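Side-chain contacts in ribonucleoside-diphosphate reductase, alpha chain (PDB 6DQX), which is the catalytic subunit of a class Id ribonucleotide reductase and probably reduces ribonucleoside diphosphates to the deoxynucleotides needed for DNA synthesis: residues 61-66 against 93-98; 74-79 against 313-318. All coordinates share one frame; numbering follows the deposited sequence.

Contact 1. Residues 61-66 against 93-98; sequences EHAEHK and SNFGLD. With MG (magnesium ion), chain E.
His62, on helix 52-67, reaches across to Phe95 and Gly96 in the turn that follows helix 89-94. From CB the His62 side chain heads toward the turn, its CG anti to the backbone N (chi1 -171°). CG is 4.1 Å from Gly96 CA, which lies over one face of the ring. His62 CD2 meets Phe95 CZ at 3.7 Å and is equally near Gly96 CA, and the imidazole turns its edge to the phenyl face, a T-shaped pair with planes at 83°. Further out, His62 CE1 is 4.0 Å and NE2 3.7 Å from Gly96 CA. That methylene carbon, shifted from the centroid toward the rim, makes a CH-pi contact. Gly96, with phi 74° in a type II beta turn from Asn94 to Leu97, carries no CB on the side facing the imidazole, so its CA can rest on the ring. The Phe95 ring also reaches Ala63: its edge lies near Ala63 N, and Phe95 CE2 is 4.4 Å from Ala63 CB. Outside the two segments, Glu322 accepts a hydrogen bond from Gly96 N and Arg55 donates one to Phe95 O, which ties the turn to helices 308-327 and 52-67. One helical turn on from His62, His65 does not touch the turn and binds a magnesium ion through ND1 at 2.5 Å, with a water as a further ligand. No hydrogen bond crosses between the segments: the imidazole serves here as a flat surface and a C-H edge, so the contact probably rests on shape fit and the weak electrostatics of C-H against aromatic ring.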
ATOM      1  N   GLU A  61     -39.457  -4.417  -2.593  1.00 18.05           N
ATOM      2  CA  GLU A  61     -39.905  -5.502  -1.711  1.00 19.85           C
ATOM      3  C   GLU A  61     -38.869  -5.799  -0.634  1.00 18.98           C
ATOM      4  O   GLU A  61     -39.222  -6.112   0.495  1.00 18.22           O
ATOM      5  CB  GLU A  61     -40.219  -6.777  -2.516  1.00 21.17           C
ATOM      6  CG  GLU A  61     -41.424  -6.643  -3.438  1.00 23.46           C
ATOM      7  CD  GLU A  61     -42.767  -6.574  -2.710  1.00 26.23           C
ATOM      8  OE1 GLU A  61     -42.863  -6.966  -1.519  1.00 30.55           O
ATOM      9  OE2 GLU A  61     -43.741  -6.103  -3.339  1.00 27.65           O
ATOM     10  N   HIS A  62     -37.589  -5.726  -0.991  1.00 19.14           N
ATOM     11  CA  HIS A  62     -36.542  -6.013  -0.020  1.00 19.93           C
ATOM     12  C   HIS A  62     -36.552  -4.955   1.078  1.00 19.50           C
ATOM     13  O   HIS A  62     -36.469  -5.278   2.265  1.00 18.41           O
ATOM     14  CB  HIS A  62     -35.164  -6.063  -0.664  1.00 21.54           C
ATOM     15  CG  HIS A  62     -34.108  -6.564   0.263  1.00 23.38           C
ATOM     16  ND1 HIS A  62     -33.973  -7.900   0.582  1.00 23.57           N
ATOM     17  CD2 HIS A  62     -33.151  -5.907   0.957  1.00 24.67           C
ATOM     18  CE1 HIS A  62     -32.963  -8.041   1.422  1.00 24.62           C
ATOM     19  NE2 HIS A  62     -32.460  -6.847   1.680  1.00 24.68           N
ATOM     20  N   ALA A  63     -36.715  -3.700   0.671  1.00 18.34           N
ATOM     21  CA  ALA A  63     -36.838  -2.592   1.634  1.00 18.36           C
ATOM     22  C   ALA A  63     -38.051  -2.768   2.563  1.00 18.81           C
ATOM     23  O   ALA A  63     -37.925  -2.637   3.772  1.00 18.43           O
ATOM     24  CB  ALA A  63     -36.898  -1.267   0.904  1.00 18.07           C
ATOM     25  N   GLU A  64     -39.215  -3.093   1.997  1.00 18.39           N
ATOM     26  CA  GLU A  64     -40.391  -3.377   2.822  1.00 20.04           C
ATOM     27  C   GLU A  64     -40.108  -4.479   3.835  1.00 20.15           C
ATOM     28  O   GLU A  64     -40.453  -4.359   5.011  1.00 22.79           O
ATOM     29  CB  GLU A  64     -41.602  -3.789   1.959  1.00 20.91           C
ATOM     30  CG  GLU A  64     -42.782  -4.276   2.811  1.00 21.76           C
ATOM     31  CD  GLU A  64     -44.086  -4.427   2.043  1.00 23.26           C
ATOM     32  OE1 GLU A  64     -44.500  -3.494   1.308  1.00 22.65           O
ATOM     33  OE2 GLU A  64     -44.729  -5.480   2.229  1.00 24.36           O
ATOM     34  N   HIS A  65     -39.497  -5.554   3.380  1.00 21.76           N
ATOM     35  CA  HIS A  65     -39.208  -6.674   4.259  1.00 24.78           C
ATOM     36  C   HIS A  65     -38.314  -6.250   5.434  1.00 24.05           C
ATOM     37  O   HIS A  65     -38.619  -6.564   6.572  1.00 22.83           O
ATOM     38  CB  HIS A  65     -38.593  -7.842   3.498  1.00 26.68           C
ATOM     39  CG  HIS A  65     -38.439  -9.056   4.349  1.00 30.82           C
ATOM     40  ND1 HIS A  65     -39.517  -9.805   4.775  1.00 32.23           N
ATOM     41  CD2 HIS A  65     -37.342  -9.612   4.915  1.00 32.78           C
ATOM     42  CE1 HIS A  65     -39.085 -10.789   5.543  1.00 32.61           C
ATOM     43  NE2 HIS A  65     -37.770 -10.696   5.641  1.00 33.19           N
ATOM     44  N   LYS A  66     -37.265  -5.483   5.158  1.00 23.34           N
ATOM     45  CA  LYS A  66     -36.353  -5.008   6.212  1.00 25.03           C
ATOM     46  C   LYS A  66     -36.948  -3.968   7.143  1.00 24.54           C
ATOM     47  O   LYS A  66     -36.590  -3.929   8.334  1.00 24.26           O
ATOM     48  CB  LYS A  66     -35.034  -4.497   5.604  1.00 26.87           C
ATOM     49  CG  LYS A  66     -34.266  -5.559   4.831  1.00 28.89           C
ATOM     50  CD  LYS A  66     -33.775  -6.661   5.757  1.00 32.79           C
ATOM     51  CE  LYS A  66     -32.987  -7.703   5.003  1.00 34.62           C
ATOM     52  NZ  LYS A  66     -32.208  -8.516   5.971  1.00 38.15           N
ATOM     53  N   SER A  93     -26.622  -1.392  -7.982  1.00 17.64           N
ATOM     54  CA  SER A  93     -25.706  -2.541  -8.188  1.00 18.12           C
ATOM     55  C   SER A  93     -25.833  -3.641  -7.140  1.00 19.31           C
ATOM     56  O   SER A  93     -25.815  -4.843  -7.495  1.00 20.41           O
ATOM     57  CB  SER A  93     -24.258  -2.074  -8.295  1.00 18.19           C
ATOM     58  OG  SER A  93     -24.085  -1.272  -9.446  1.00 18.67           O
ATOM     59  N   ASN A  94     -25.945  -3.246  -5.866  1.00 18.26           N
ATOM     60  CA  ASN A  94     -25.684  -4.132  -4.742  1.00 18.54           C
ATOM     61  C   ASN A  94     -26.780  -4.280  -3.709  1.00 17.56           C
ATOM     62  O   ASN A  94     -26.719  -5.212  -2.919  1.00 17.71           O
ATOM     63  CB  ASN A  94     -24.393  -3.667  -4.012  1.00 20.65           C
ATOM     64  CG  ASN A  94     -23.207  -3.462  -4.963  1.00 22.48           C
ATOM     65  OD1 ASN A  94     -22.431  -2.520  -4.798  1.00 24.01           O
ATOM     66  ND2 ASN A  94     -23.075  -4.344  -5.978  1.00 22.37           N
ATOM     67  N   PHE A  95     -27.747  -3.357  -3.631  1.00 16.71           N
ATOM     68  CA  PHE A  95     -28.740  -3.435  -2.548  1.00 17.35           C
ATOM     69  C   PHE A  95     -29.553  -4.730  -2.577  1.00 18.10           C
ATOM     70  O   PHE A  95     -30.095  -5.101  -3.619  1.00 17.30           O
ATOM     71  CB  PHE A  95     -29.692  -2.218  -2.568  1.00 17.26           C
ATOM     72  CG  PHE A  95     -30.715  -2.234  -1.463  1.00 16.86           C
ATOM     73  CD1 PHE A  95     -30.331  -2.095  -0.145  1.00 17.37           C
ATOM     74  CD2 PHE A  95     -32.069  -2.410  -1.737  1.00 17.21           C
ATOM     75  CE1 PHE A  95     -31.270  -2.124   0.887  1.00 17.20           C
ATOM     76  CE2 PHE A  95     -33.013  -2.452  -0.710  1.00 16.68           C
ATOM     77  CZ  PHE A  95     -32.622  -2.279   0.590  1.00 17.42           C
ATOM     78  N   GLY A  96     -29.660  -5.399  -1.428  1.00 18.87           N
ATOM     79  CA  GLY A  96     -30.357  -6.669  -1.338  1.00 21.41           C
ATOM     80  C   GLY A  96     -29.619  -7.870  -1.935  1.00 21.51           C
ATOM     81  O   GLY A  96     -30.142  -8.973  -1.900  1.00 23.65           O
ATOM     82  N   LEU A  97     -28.422  -7.669  -2.480  1.00 22.44           N
ATOM     83  CA  LEU A  97     -27.619  -8.745  -3.073  1.00 23.28           C
ATOM     84  C   LEU A  97     -26.374  -9.041  -2.224  1.00 25.60           C
ATOM     85  O   LEU A  97     -25.987  -8.263  -1.352  1.00 22.73           O
ATOM     86  CB  LEU A  97     -27.185  -8.364  -4.490  1.00 22.99           C
ATOM     87  CG  LEU A  97     -28.250  -7.893  -5.483  1.00 22.98           C
ATOM     88  CD1 LEU A  97     -27.625  -7.549  -6.820  1.00 23.45           C
ATOM     89  CD2 LEU A  97     -29.343  -8.935  -5.650  1.00 23.83           C
ATOM     90  N   ASP A  98     -25.728 -10.177  -2.490  1.00 27.70           N
ATOM     91  CA  ASP A  98     -24.496 -10.533  -1.762  1.00 29.97           C
ATOM     92  C   ASP A  98     -23.309  -9.630  -2.082  1.00 28.06           C
ATOM     93  O   ASP A  98     -22.553  -9.253  -1.186  1.00 29.47           O
ATOM     94  CB  ASP A  98     -24.117 -11.992  -2.049  1.00 34.48           C
ATOM     95  CG  ASP A  98     -25.109 -12.971  -1.469  1.00 38.15           C
ATOM     96  OD1 ASP A  98     -25.853 -12.599  -0.534  1.00 42.48           O
ATOM     97  OD2 ASP A  98     -25.144 -14.130  -1.938  1.00 45.23           O
TER
HETATM   98 MG    MG E 604     -41.567 -10.382   3.425  1.00 38.14          MG
HETATM   99  O   HOH W   1     -42.074  -8.480   3.106  1.00 26.95           O

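Contact 2. Residues 74-79 against 313-318; sequences DKFYHY and TYFLDV. With EDO (1,2-ethanediol), chain F.
A buried helix-helix interface joins helix 72-82 to helix 308-327, the latter within the range assigned to the ribonucleotide reductase barrel domain family. Between residues 74-79 and 313-318 it comes down to one pair of phenylalanines, Phe76 and Phe315, whose CA atoms are 8.4 Å apart. Each side chain points at the opposite helix with CG anti to its own backbone N (chi1 -178° for Phe76, 176° for Phe315), and the rings meet between the helices. Phe76 leads with one corner: its CE2 lies over a face of Phe315, 3.6 Å from Phe315 CG and displaced from the middle toward the rim. The neighbouring atom Phe76 CZ lies close to above the middle of the same ring, 4.0 Å from Phe315 CE1. With the planes inclined at 38° and the centroids 4.7 Å apart, the pair is neither a parallel stack nor a T-shape. Lys75 NZ donates a hydrogen bond to Tyr79 OH at 3.0 Å, one helical turn further along helix 72-82. On the other helix, Asp317 OD2 accepts a 2.6 Å bond from O2 of an ethanediol, probably from the crystallisation liquor; the same carboxylate forms salt bridges with Arg344 and Arg407, which would be expected to stabilise its negative charge. Helix 52-67 lies beside the phenylalanine pair, its Ala60 touching Phe76 and its Ile59 touching Phe315, while helix 367-395 packs on helix 308-327 through Thr313 and Tyr314, and Phe85, at the start of strand 85-87, meets the ring of Phe76.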
ATOM      1  N   ASP A  74     -45.190  -0.992  -2.315  1.00 19.52           N
ATOM      2  CA  ASP A  74     -46.056  -0.398  -3.333  1.00 21.13           C
ATOM      3  C   ASP A  74     -45.961   1.134  -3.351  1.00 19.63           C
ATOM      4  O   ASP A  74     -46.011   1.736  -4.426  1.00 18.49           O
ATOM      5  CB  ASP A  74     -47.517  -0.862  -3.186  1.00 23.57           C
ATOM      6  CG  ASP A  74     -47.713  -2.322  -3.587  1.00 25.21           C
ATOM      7  OD1 ASP A  74     -46.866  -2.908  -4.307  1.00 28.15           O
ATOM      8  OD2 ASP A  74     -48.723  -2.896  -3.156  1.00 29.09           O
ATOM      9  N   LYS A  75     -45.765   1.735  -2.184  1.00 20.07           N
ATOM     10  CA  LYS A  75     -45.532   3.197  -2.111  1.00 20.22           C
ATOM     11  C   LYS A  75     -44.220   3.562  -2.770  1.00 17.87           C
ATOM     12  O   LYS A  75     -44.182   4.430  -3.634  1.00 15.77           O
ATOM     13  CB  LYS A  75     -45.545   3.702  -0.677  1.00 23.86           C
ATOM     14  CG  LYS A  75     -46.926   4.066  -0.168  1.00 29.57           C
ATOM     15  CD  LYS A  75     -46.879   4.836   1.149  1.00 31.70           C
ATOM     16  CE  LYS A  75     -46.369   6.269   0.988  1.00 33.68           C
ATOM     17  NZ  LYS A  75     -47.340   7.231   0.372  1.00 35.35           N
ATOM     18  N   PHE A  76     -43.144   2.868  -2.376  1.00 16.93           N
ATOM     19  CA  PHE A  76     -41.842   3.102  -3.002  1.00 16.07           C
ATOM     20  C   PHE A  76     -41.890   2.859  -4.514  1.00 15.76           C
ATOM     21  O   PHE A  76     -41.382   3.664  -5.300  1.00 15.37           O
ATOM     22  CB  PHE A  76     -40.794   2.222  -2.319  1.00 16.48           C
ATOM     23  CG  PHE A  76     -39.407   2.408  -2.843  1.00 17.15           C
ATOM     24  CD1 PHE A  76     -38.951   1.636  -3.897  1.00 17.57           C
ATOM     25  CD2 PHE A  76     -38.523   3.280  -2.218  1.00 17.53           C
ATOM     26  CE1 PHE A  76     -37.660   1.785  -4.381  1.00 18.07           C
ATOM     27  CE2 PHE A  76     -37.227   3.421  -2.682  1.00 17.47           C
ATOM     28  CZ  PHE A  76     -36.791   2.664  -3.754  1.00 17.53           C
ATOM     29  N   TYR A  77     -42.523   1.760  -4.930  1.00 16.12           N
ATOM     30  CA  TYR A  77     -42.652   1.434  -6.350  1.00 16.43           C
ATOM     31  C   TYR A  77     -43.417   2.522  -7.117  1.00 15.66           C
ATOM     32  O   TYR A  77     -42.983   2.950  -8.200  1.00 14.26           O
ATOM     33  CB  TYR A  77     -43.324   0.060  -6.524  1.00 17.27           C
ATOM     34  CG  TYR A  77     -43.289  -0.478  -7.941  1.00 17.63           C
ATOM     35  CD1 TYR A  77     -42.164  -1.151  -8.426  1.00 18.67           C
ATOM     36  CD2 TYR A  77     -44.373  -0.324  -8.795  1.00 18.45           C
ATOM     37  CE1 TYR A  77     -42.134  -1.651  -9.720  1.00 18.85           C
ATOM     38  CE2 TYR A  77     -44.348  -0.822 -10.096  1.00 19.11           C
ATOM     39  CZ  TYR A  77     -43.221  -1.490 -10.546  1.00 18.69           C
ATOM     40  OH  TYR A  77     -43.178  -1.994 -11.824  1.00 19.88           O
ATOM     41  N   HIS A  78     -44.500   3.020  -6.522  1.00 15.69           N
ATOM     42  CA  HIS A  78     -45.290   4.098  -7.124  1.00 16.53           C
ATOM     43  C   HIS A  78     -44.458   5.339  -7.371  1.00 15.36           C
ATOM     44  O   HIS A  78     -44.459   5.904  -8.474  1.00 14.52           O
ATOM     45  CB  HIS A  78     -46.538   4.455  -6.286  1.00 17.77           C
ATOM     46  CG  HIS A  78     -47.295   5.635  -6.823  1.00 19.27           C
ATOM     47  ND1 HIS A  78     -47.964   5.602  -8.028  1.00 21.09           N
ATOM     48  CD2 HIS A  78     -47.458   6.891  -6.338  1.00 20.79           C
ATOM     49  CE1 HIS A  78     -48.506   6.788  -8.261  1.00 21.19           C
ATOM     50  NE2 HIS A  78     -48.210   7.587  -7.252  1.00 21.10           N
ATOM     51  N   TYR A  79     -43.722   5.768  -6.351  1.00 15.48           N
ATOM     52  CA  TYR A  79     -42.880   6.930  -6.524  1.00 15.17           C
ATOM     53  C   TYR A  79     -41.771   6.729  -7.554  1.00 14.37           C
ATOM     54  O   TYR A  79     -41.490   7.657  -8.359  1.00 14.53           O
ATOM     55  CB  TYR A  79     -42.350   7.409  -5.173  1.00 16.09           C
ATOM     56  CG  TYR A  79     -43.431   7.900  -4.222  1.00 16.86           C
ATOM     57  CD1 TYR A  79     -44.528   8.660  -4.675  1.00 18.19           C
ATOM     58  CD2 TYR A  79     -43.343   7.639  -2.857  1.00 18.34           C
ATOM     59  CE1 TYR A  79     -45.498   9.125  -3.792  1.00 19.39           C
ATOM     60  CE2 TYR A  79     -44.307   8.095  -1.972  1.00 18.36           C
ATOM     61  CZ  TYR A  79     -45.376   8.831  -2.433  1.00 19.47           C
ATOM     62  OH  TYR A  79     -46.314   9.289  -1.533  1.00 18.94           O
ATOM     63  N   THR A 313     -36.264   8.716   2.629  1.00 12.24           N
ATOM     64  CA  THR A 313     -35.498   8.734   3.878  1.00 12.76           C
ATOM     65  C   THR A 313     -35.502   7.363   4.598  1.00 13.13           C
ATOM     66  O   THR A 313     -34.435   6.840   5.001  1.00 11.77           O
ATOM     67  CB  THR A 313     -36.007   9.854   4.802  1.00 12.84           C
ATOM     68  OG1 THR A 313     -35.941  11.103   4.092  1.00 13.15           O
ATOM     69  CG2 THR A 313     -35.201   9.913   6.093  1.00 13.00           C
ATOM     70  N   TYR A 314     -36.703   6.786   4.718  1.00 13.51           N
ATOM     71  CA  TYR A 314     -36.888   5.426   5.246  1.00 13.95           C
ATOM     72  C   TYR A 314     -36.048   4.438   4.454  1.00 13.32           C
ATOM     73  O   TYR A 314     -35.388   3.576   5.033  1.00 13.43           O
ATOM     74  CB  TYR A 314     -38.343   5.000   5.171  1.00 14.93           C
ATOM     75  CG  TYR A 314     -39.222   5.440   6.320  1.00 16.14           C
ATOM     76  CD1 TYR A 314     -39.234   6.756   6.773  1.00 16.32           C
ATOM     77  CD2 TYR A 314     -40.064   4.524   6.949  1.00 18.03           C
ATOM     78  CE1 TYR A 314     -40.072   7.150   7.813  1.00 17.68           C
ATOM     79  CE2 TYR A 314     -40.897   4.901   7.991  1.00 18.89           C
ATOM     80  CZ  TYR A 314     -40.905   6.210   8.414  1.00 19.12           C
ATOM     81  OH  TYR A 314     -41.754   6.573   9.428  1.00 20.09           O
ATOM     82  N   PHE A 315     -36.026   4.614   3.132  1.00 13.46           N
ATOM     83  CA  PHE A 315     -35.268   3.707   2.264  1.00 13.53           C
ATOM     84  C   PHE A 315     -33.781   3.803   2.545  1.00 13.32           C
ATOM     85  O   PHE A 315     -33.099   2.775   2.664  1.00 12.62           O
ATOM     86  CB  PHE A 315     -35.545   3.990   0.783  1.00 13.75           C
ATOM     87  CG  PHE A 315     -34.730   3.159  -0.148  1.00 14.06           C
ATOM     88  CD1 PHE A 315     -34.993   1.814  -0.259  1.00 13.95           C
ATOM     89  CD2 PHE A 315     -33.705   3.726  -0.924  1.00 13.82           C
ATOM     90  CE1 PHE A 315     -34.253   1.022  -1.118  1.00 14.33           C
ATOM     91  CE2 PHE A 315     -32.970   2.946  -1.788  1.00 14.20           C
ATOM     92  CZ  PHE A 315     -33.260   1.595  -1.902  1.00 14.16           C
ATOM     93  N   LEU A 316     -33.271   5.027   2.644  1.00 13.14           N
ATOM     94  CA  LEU A 316     -31.854   5.234   2.931  1.00 12.68           C
ATOM     95  C   LEU A 316     -31.453   4.694   4.304  1.00 12.95           C
ATOM     96  O   LEU A 316     -30.359   4.147   4.472  1.00 12.41           O
ATOM     97  CB  LEU A 316     -31.494   6.703   2.777  1.00 13.07           C
ATOM     98  CG  LEU A 316     -31.518   7.190   1.316  1.00 12.95           C
ATOM     99  CD1 LEU A 316     -31.102   8.633   1.254  1.00 13.62           C
ATOM    100  CD2 LEU A 316     -30.614   6.350   0.407  1.00 13.70           C
ATOM    101  N   ASP A 317     -32.360   4.765   5.274  1.00 13.19           N
ATOM    102  CA  ASP A 317     -32.057   4.157   6.563  1.00 14.48           C
ATOM    103  C   ASP A 317     -31.921   2.639   6.472  1.00 14.06           C
ATOM    104  O   ASP A 317     -31.034   2.083   7.092  1.00 13.64           O
ATOM    105  CB  ASP A 317     -33.071   4.541   7.619  1.00 14.71           C
ATOM    106  CG  ASP A 317     -32.582   4.251   9.013  1.00 15.27           C
ATOM    107  OD1 ASP A 317     -31.494   4.750   9.375  1.00 14.90           O
ATOM    108  OD2 ASP A 317     -33.277   3.531   9.769  1.00 16.16           O
ATOM    109  N   VAL A 318     -32.769   1.964   5.700  1.00 14.35           N
ATOM    110  CA  VAL A 318     -32.583   0.500   5.537  1.00 15.99           C
ATOM    111  C   VAL A 318     -31.359   0.144   4.717  1.00 15.46           C
ATOM    112  O   VAL A 318     -30.754  -0.899   4.941  1.00 15.48           O
ATOM    113  CB  VAL A 318     -33.818  -0.228   4.961  1.00 19.98           C
ATOM    114  CG1 VAL A 318     -34.975  -0.011   5.860  1.00 23.15           C
ATOM    115  CG2 VAL A 318     -34.198   0.185   3.566  1.00 21.56           C
TER
HETATM  116  C1  EDO F 605     -34.572  -1.114   9.605  1.00 32.66           C
HETATM  117  O1  EDO F 605     -33.467  -1.614   8.838  1.00 35.43           O
HETATM  118  C2  EDO F 605     -34.602   0.405   9.632  1.00 31.42           C
HETATM  119  O2  EDO F 605     -33.313   0.939   9.913  1.00 29.62           O

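Contacts 1 and 2, with centres 11 Å apart, meet in one largely aromatic cluster, joined through Phe315 of contact 2. Its CE1 lies 3.7 Å from Phe95 CE2, and these two rings pair edge-to-face, so aromatic contacts run unbroken from His62 through Phe95 and Phe315 to Phe76. Ala63 completes the join, its CB 3.8 Å from Phe315 CD1, and Val318 CG2 touches both Ala63 and Phe95. Helices 52-67 and 72-82, consecutive in sequence, are thereby both fastened to helix 308-327. The magnesium-binding His65 lies at the periphery: its side chain is about 11 Å from that of Phe315, and the ion is about 14 Å from the side chain of Phe76.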